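Local coordinates for periplasmic solute binding protein (Candidatus liberibacter, PDB 4CL2), which binds manganese and zinc ions in the periplasm and, as a solute-binding protein of the ZnuA-like family 9, probably delivers them to a metal-uptake transporter, at residues Glu145-Arg148 and Asn149-Pro153; Gly173-Val176 and Tyr177-Glu180. One frame throughout, in Å; residues are numbered along the deposited sequence. Where two conformers were deposited one is given.

Interaction 1. Residues Glu145-Arg148 and Asn149-Pro153. With SO4 (sulfate ion), chain E.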
# COMPACT_ATOMS: atom_id res chain seq x y z
N GLU A 145 -17.40 2.50 3.33
CA GLU A 145 -18.39 2.44 2.30
C GLU A 145 -17.97 3.18 1.05
O GLU A 145 -18.20 2.70 -0.04
CB GLU A 145 -19.78 2.94 2.77
CG GLU A 145 -20.43 2.14 3.88
CD GLU A 145 -20.33 0.61 3.75
OE1 GLU A 145 -20.64 0.09 2.64
OE2 GLU A 145 -19.95 -0.04 4.77
N LYS A 146 -17.34 4.33 1.22
CA LYS A 146 -16.84 5.03 0.04
C LYS A 146 -15.81 4.19 -0.75
O LYS A 146 -15.86 4.15 -1.96
CB LYS A 146 -16.21 6.35 0.49
CG LYS A 146 -15.92 7.32 -0.63
CD LYS A 146 -15.38 8.65 -0.07
CE LYS A 146 -15.20 9.69 -1.18
NZ LYS A 146 -14.71 10.92 -0.47
N ILE A 147 -14.92 3.48 -0.03
CA ILE A 147 -13.93 2.65 -0.64
C ILE A 147 -14.61 1.48 -1.35
O ILE A 147 -14.34 1.17 -2.49
CB ILE A 147 -12.89 2.08 0.42
CG1 ILE A 147 -12.00 3.18 1.01
CG2 ILE A 147 -12.02 0.95 -0.24
CD1 ILE A 147 -10.90 3.62 0.14
N ARG A 148 -15.53 0.82 -0.64
CA ARG A 148 -16.28 -0.28 -1.25
C ARG A 148 -17.00 0.15 -2.52
O ARG A 148 -16.95 -0.54 -3.55
CB ARG A 148 -17.23 -0.96 -0.25
CG ARG A 148 -17.91 -2.21 -0.83
CD ARG A 148 -18.88 -2.82 0.18
NE ARG A 148 -18.10 -3.26 1.31
CZ ARG A 148 -18.26 -2.84 2.56
NH1 ARG A 148 -19.19 -1.97 2.87
NH2 ARG A 148 -17.41 -3.27 3.49
N ASN A 149 -17.66 1.27 -2.45
CA ASN A 149 -18.44 1.76 -3.57
C ASN A 149 -17.60 2.04 -4.78
O ASN A 149 -18.03 1.79 -5.92
CB ASN A 149 -19.25 2.98 -3.16
CG ASN A 149 -20.40 2.62 -2.27
OD1 ASN A 149 -20.87 1.49 -2.28
ND2 ASN A 149 -20.90 3.61 -1.50
N SER A 150 -16.40 2.53 -4.60
CA SER A 150 -15.50 2.78 -5.73
C SER A 150 -14.78 1.58 -6.27
O SER A 150 -14.51 1.52 -7.48
CB SER A 150 -14.37 3.80 -5.43
OG SER A 150 -14.92 5.10 -5.34
N ILE A 151 -14.40 0.68 -5.36
CA ILE A 151 -13.48 -0.37 -5.68
C ILE A 151 -14.21 -1.66 -6.02
O ILE A 151 -13.81 -2.41 -6.95
CB ILE A 151 -12.43 -0.58 -4.55
CG1 ILE A 151 -11.65 0.70 -4.30
CG2 ILE A 151 -11.52 -1.76 -4.85
CD1 ILE A 151 -11.08 1.33 -5.57
N LEU A 152 -15.30 -1.95 -5.33
CA LEU A 152 -16.00 -3.18 -5.68
C LEU A 152 -16.40 -3.37 -7.10
O LEU A 152 -16.24 -4.47 -7.67
CB LEU A 152 -17.17 -3.39 -4.67
CG LEU A 152 -17.83 -4.72 -4.80
CD1 LEU A 152 -16.89 -5.93 -4.58
CD2 LEU A 152 -18.96 -4.78 -3.80
N PRO A 153 -16.89 -2.31 -7.82
CA PRO A 153 -17.20 -2.56 -9.21
C PRO A 153 -16.01 -2.98 -10.10
O PRO A 153 -16.16 -3.69 -11.07
CB PRO A 153 -17.84 -1.21 -9.68
CG PRO A 153 -18.25 -0.52 -8.44
CD PRO A 153 -17.39 -1.01 -7.32
S SO4 E . -16.39 6.21 -8.41
O1 SO4 E . -16.31 5.28 -9.53
O2 SO4 E . -15.13 6.13 -7.67
O3 SO4 E . -17.54 5.81 -7.56
O4 SO4 E . -16.61 7.59 -8.84
O HOH W 1 -17.07 5.96 -3.44

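Interaction 2. Residues Gly173-Val176 and Tyr177-Glu180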
# COMPACT_ATOMS: atom_id res chain seq x y z
N GLY A 173 7.20 -6.64 -6.11
CA GLY A 173 6.08 -7.54 -5.66
C GLY A 173 5.02 -6.79 -4.88
O GLY A 173 4.70 -7.12 -3.72
N CYS A 174 4.41 -5.80 -5.51
CA CYS A 174 3.52 -4.89 -4.84
C CYS A 174 2.06 -5.35 -4.82
O CYS A 174 1.27 -4.71 -4.18
CB CYS A 174 3.60 -3.51 -5.52
SG CYS A 174 3.29 -3.52 -7.29
N LEU A 175 1.73 -6.38 -5.58
CA LEU A 175 0.30 -6.78 -5.72
C LEU A 175 0.02 -8.12 -5.11
O LEU A 175 -1.09 -8.69 -5.35
CB LEU A 175 -0.21 -6.80 -7.19
CG LEU A 175 -0.15 -5.46 -7.92
CD1 LEU A 175 -0.67 -5.58 -9.34
CD2 LEU A 175 -0.83 -4.32 -7.18
N VAL A 176 0.92 -8.66 -4.30
CA VAL A 176 0.72 -10.02 -3.80
C VAL A 176 -0.54 -10.11 -2.91
O VAL A 176 -1.23 -11.15 -2.96
CB VAL A 176 1.92 -10.59 -3.09
CG1 VAL A 176 3.09 -10.66 -4.06
CG2 VAL A 176 2.32 -9.78 -1.85
N TYR A 177 -0.80 -9.08 -2.12
CA TYR A 177 -2.05 -9.04 -1.34
C TYR A 177 -3.32 -8.84 -2.17
O TYR A 177 -4.38 -9.44 -1.83
CB TYR A 177 -1.97 -8.02 -0.23
CG TYR A 177 -0.91 -8.35 0.82
CD1 TYR A 177 0.43 -7.92 0.66
CD2 TYR A 177 -1.22 -9.09 1.95
CE1 TYR A 177 1.40 -8.22 1.61
CE2 TYR A 177 -0.26 -9.38 2.90
CZ TYR A 177 1.07 -8.94 2.74
OH TYR A 177 1.99 -9.27 3.70
N LEU A 178 -3.26 -8.02 -3.23
CA LEU A 178 -4.35 -7.93 -4.18
C LEU A 178 -4.66 -9.29 -4.82
O LEU A 178 -5.81 -9.68 -5.00
CB LEU A 178 -4.06 -6.91 -5.26
CG LEU A 178 -5.26 -6.50 -6.10
CD1 LEU A 178 -6.27 -5.81 -5.22
CD2 LEU A 178 -4.84 -5.62 -7.25
N ALA A 179 -3.61 -10.00 -5.28
CA ALA A 179 -3.75 -11.30 -5.87
C ALA A 179 -4.47 -12.28 -4.92
O ALA A 179 -5.36 -13.02 -5.32
CB ALA A 179 -2.36 -11.87 -6.25
N GLU A 180 -4.09 -12.26 -3.65
CA GLU A 180 -4.68 -13.16 -2.65
C GLU A 180 -6.15 -12.78 -2.36
O GLU A 180 -6.97 -13.64 -2.12
CB GLU A 180 -3.84 -13.15 -1.36
CG GLU A 180 -4.22 -14.21 -0.32
CD GLU A 180 -5.36 -13.78 0.60
OE1 GLU A 180 -5.66 -12.59 0.62
OE2 GLU A 180 -5.99 -14.67 1.21
O HOH W 2 -0.03 -6.26 -2.39

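Interaction 1. Residues Glu145-Arg148 and Asn149-Pro153
Ile147 and Ile151, one helical turn apart, lie side by side and point the same way, CG2 of Ile147 meeting CG1 of Ile151 at 4.1 Å. Arg148 and Leu152 repeat this spacing on the next face: the CG methylene of the arginine runs alongside the CD2 methyl of the leucine, also 4.1 Å away.

Four successive i to i+4 backbone bonds join the two segments, from Asn149 N to Glu145 O through to Leu152 N, which is 2.8 Å from Arg148 O. The carbonyl of Arg148 also receives a weak second bond from Ile151 N. The ring nitrogen of Pro153 carries no hydrogen, and a kink falls here, with Pro153 CD 3.8 Å from that same carbonyl oxygen.

Charge is paired three residues along: Arg148 NH1 makes a salt bridge to Glu145 OE1 at 2.5 Å. The arginine leaves the helix with CG opposite its backbone N (chi1 -174°), then bends at chi3 (-64°), which turns the guanidinium back toward the carboxylate; OE2 lies at its edge, in plane.

Ser150 OG gives its hydrogen to O2 of a sulfate, 2.6 Å away, and receives one from a water that also donates to Lys146 O. The sulfate probably came from the crystallisation liquor; Arg264 binds it too.

The segment is an amphipathic part of the long helix 133-158, its isoleucines buried and its polar residues on the outer side. The isoleucine face is covered by helix 111-128, through Leu111 and Met115, and by helix 259-274, through Leu260, Leu263 and Leu267.

Interaction 2. Residues Gly173-Val176 and Tyr177-Glu180
The Tyr177 ring and the Val176 side chain, neighbours in sequence at the start of helix 176-182, cross at a slant. The CG2 methyl of Val176 is 3.7 Å from CD1 of Tyr177 and also near CE1, reaching the ring obliquely on its CD1-CE1 side. This methyl sits between its own backbone N and carbonyl carbon, a placement that brings it to 3.2 Å from Tyr177 N. In Tyr177, CG lies opposite the carbonyl carbon and beside the backbone N (chi1 -64°), which takes the ring and its hydroxyl out from the helix.

On another side of the turn, Leu175 and Leu178 meet through methyl groups, CD2 to CD2 at 4.2 Å. The CB methyl of Ala179 lies 3.5 Å from Leu175 O, against the carbonyl that the alanine's own nitrogen binds. That bond is short and straight: Ala179 N is 2.8 Å from Leu175 O, with an N-H...O angle of 170°. Glu180 N makes the next i to i+4 bond, longer and less straight, to Val176 O at 3.1 Å.

Leu175 occupies the N-cap position but has no polar side chain to offer the first turn. A water takes up part of that role, donating to Cys174 O and accepting from Tyr177 N at 2.9 Å, which gives the buried amide of Tyr177 a partner.

The contact thus combines an apolar side, packed on Phe168 and on Ile270 of helix 259-274, with a tyrosine whose hydroxyl is hydrogen-bonded to Asn104 O and Ile91 N. These bonds tie the start of the helix to the chain that carries Asn104, two residues before the metal ligand His106; any effect on the metal site itself could only be indirect.

In the fold
Interaction 1 lies on the long helix 133-158, and interaction 2 follows it along the chain, after strand 167-170. Their centres are 19 Å apart and their nearest atoms about 7 Å, without touching. Helix 259-274 connects them: its Leu267 meets both Ile151 of interaction 1 and Leu178 of interaction 2. The two differ in their relation to the manganese, which is bound by His106, Glu172 and Asp247. Interaction 2 is near it, with the Tyr177 side chain about 4 Å from that of His106 and about 10 Å from the ion, and Glu172 immediately precedes Gly173. Interaction 1 belongs to the helical framework, away from the metal site.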